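Local coordinates for trypsin-resistant surface T6 protein (Streptococcus pyogenes serotype M6, PDB 4P0D), which probably serves as the backbone subunit that builds the shaft of the cell-wall-anchored pili on this bacterium's surface, at residues G201-F206 / V264-A269. The protein carries 1 engineered substitution. Numbering follows the deposited sequence.
Sequences GLTFNF and VVNNKA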
loop_
_atom_site.group_PDB
_atom_site.type_symbol
_atom_site.label_atom_id
_atom_site.label_comp_id
_atom_site.label_asym_id
_atom_site.label_seq_id
_atom_site.Cartn_x
_atom_site.Cartn_y
_atom_site.Cartn_z
ATOM N N GLY A 201 14.045 0.918 -6.173
ATOM C CA GLY A 201 14.227 0.465 -7.553
ATOM C C GLY A 201 13.093 0.827 -8.508
ATOM O O GLY A 201 13.103 0.426 -9.676
ATOM N N LEU A 202 12.100 1.552 -7.994
ATOM C CA LEU A 202 10.985 2.054 -8.782
ATOM C C LEU A 202 10.957 3.556 -8.608
ATOM O O LEU A 202 11.126 4.032 -7.498
ATOM C CB LEU A 202 9.686 1.448 -8.257
ATOM C CG LEU A 202 9.650 -0.087 -8.287
ATOM C CD1 LEU A 202 8.687 -0.672 -7.266
ATOM C CD2 LEU A 202 9.303 -0.557 -9.697
ATOM N N THR A 203 10.783 4.310 -9.685
ATOM C CA THR A 203 10.737 5.750 -9.600
ATOM C C THR A 203 9.276 6.167 -9.788
ATOM O O THR A 203 8.711 6.034 -10.873
ATOM C CB THR A 203 11.669 6.411 -10.631
ATOM O OG1 THR A 203 13.006 5.911 -10.471
ATOM C CG2 THR A 203 11.672 7.942 -10.481
ATOM N N PHE A 204 8.667 6.632 -8.702
ATOM C CA PHE A 204 7.266 7.062 -8.679
ATOM C C PHE A 204 7.064 8.294 -9.526
ATOM O O PHE A 204 7.890 9.196 -9.474
ATOM C CB PHE A 204 6.869 7.397 -7.240
ATOM C CG PHE A 204 5.489 7.973 -7.107
ATOM C CD1 PHE A 204 4.370 7.195 -7.357
ATOM C CD2 PHE A 204 5.309 9.296 -6.718
ATOM C CE1 PHE A 204 3.093 7.727 -7.245
ATOM C CE2 PHE A 204 4.037 9.821 -6.584
ATOM C CZ PHE A 204 2.930 9.045 -6.845
ATOM N N ASN A 205 5.980 8.322 -10.302
ATOM C CA ASN A 205 5.628 9.481 -11.120
ATOM C C ASN A 205 4.388 10.158 -10.559
ATOM O O ASN A 205 3.261 9.730 -10.826
ATOM C CB ASN A 205 5.371 9.079 -12.585
ATOM C CG ASN A 205 5.184 10.294 -13.508
ATOM O OD1 ASN A 205 4.860 11.400 -13.074
ATOM N ND2 ASN A 205 5.406 10.084 -14.787
ATOM N N PHE A 206 4.596 11.231 -9.802
ATOM C CA PHE A 206 3.475 11.936 -9.174
ATOM C C PHE A 206 2.494 12.489 -10.202
ATOM O O PHE A 206 1.293 12.441 -10.002
ATOM C CB PHE A 206 3.989 13.052 -8.276
ATOM C CG PHE A 206 2.906 13.798 -7.565
ATOM C CD1 PHE A 206 2.150 13.176 -6.583
ATOM C CD2 PHE A 206 2.624 15.120 -7.886
ATOM C CE1 PHE A 206 1.154 13.859 -5.907
ATOM C CE2 PHE A 206 1.612 15.811 -7.225
ATOM C CZ PHE A 206 0.877 15.177 -6.231
ATOM N N VAL A 264 8.391 3.662 -12.829
ATOM C CA VAL A 264 9.267 3.028 -13.821
ATOM C C VAL A 264 10.491 2.382 -13.166
ATOM O O VAL A 264 11.169 2.996 -12.330
ATOM C CB VAL A 264 9.744 4.037 -14.882
ATOM C CG1 VAL A 264 10.619 5.094 -14.240
ATOM C CG2 VAL A 264 10.490 3.321 -15.999
ATOM N N VAL A 265 10.787 1.159 -13.596
ATOM C CA VAL A 265 11.817 0.327 -12.978
ATOM C C VAL A 265 13.150 0.965 -13.341
ATOM O O VAL A 265 13.415 1.223 -14.517
ATOM C CB VAL A 265 11.741 -1.137 -13.495
ATOM C CG1 VAL A 265 12.812 -2.024 -12.854
ATOM C CG2 VAL A 265 10.373 -1.728 -13.240
ATOM N N ASN A 266 13.952 1.289 -12.327
ATOM C CA ASN A 266 15.265 1.943 -12.528
ATOM C C ASN A 266 16.424 0.972 -12.258
ATOM O O ASN A 266 16.209 -0.191 -11.962
ATOM C CB ASN A 266 15.383 3.209 -11.661
ATOM C CG ASN A 266 15.367 2.920 -10.154
ATOM O OD1 ASN A 266 16.148 2.108 -9.645
ATOM N ND2 ASN A 266 14.480 3.588 -9.439
ATOM N N ASN A 267 17.645 1.453 -12.411
ATOM C CA ASN A 267 18.837 0.601 -12.304
ATOM C C ASN A 267 19.091 0.019 -10.906
ATOM O O ASN A 267 19.850 -0.931 -10.783
ATOM C CB ASN A 267 20.075 1.361 -12.780
ATOM C CG ASN A 267 20.484 2.451 -11.829
ATOM O OD1 ASN A 267 21.424 2.294 -11.057
ATOM N ND2 ASN A 267 19.769 3.546 -11.855
ATOM N N LYS A 268 18.443 0.573 -9.875
ATOM C CA LYS A 268 18.554 0.054 -8.504
ATOM C C LYS A 268 17.558 -1.067 -8.199
ATOM O O LYS A 268 17.484 -1.540 -7.057
ATOM C CB LYS A 268 18.359 1.181 -7.482
ATOM C CG LYS A 268 19.402 2.278 -7.545
ATOM C CD LYS A 268 18.870 3.553 -6.897
ATOM C CE LYS A 268 19.997 4.511 -6.555
ATOM N NZ LYS A 268 19.490 5.749 -5.889
ATOM N N ALA A 269 16.804 -1.514 -9.200
ATOM C CA ALA A 269 15.848 -2.572 -8.975
ATOM C C ALA A 269 16.582 -3.790 -8.442
ATOM O O ALA A 269 17.609 -4.219 -8.987
ATOM C CB ALA A 269 15.094 -2.917 -10.242
#
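The flat carboxamide of N266 lies face-on over the peptide group of G201, the two planes tilted by only about 28°, with N266 CG 3.4 Å from G201 O. Its edges do the bonding. On one, N266 ND2 donates nearly within the amide plane to T203 OG1 (2.9 Å), and E200 O takes a second bond from the same nitrogen; on the other, N266 OD1 accepts K268 N at 2.8 Å, again in plane. N266 CG sits between its own backbone N and carbonyl carbon (chi1 65°), which folds the amide back over G201. Asparagine suits this place because one short side chain both donates and accepts. Glycine suits position 201 because, lacking a CB, it lets its CA come within 3.7 Å of A269 CA.

Next to the turn the backbones pair antiparallel. T203 and V264 form a hydrogen-bonded pair, T203 N to V264 O (3.0 Å) and V264 N to T203 O, and N266 N adds an almost straight bond to G201 O (172°). L202, whose branched tip reaches across, and the beta-branched V265 both face the interior; L202 CD2 lies 3.9 Å from V265 CG2, and both side chains touch L172 on strand 171-179. On the opposite face, T203 and V264 touch I431.

The arrangement is an Asx turn overlapping a type I beta turn, N266 to A269, which ends strand 258-265 beside strand 202-213 in the Cna-B-like, Ig-like middle domain.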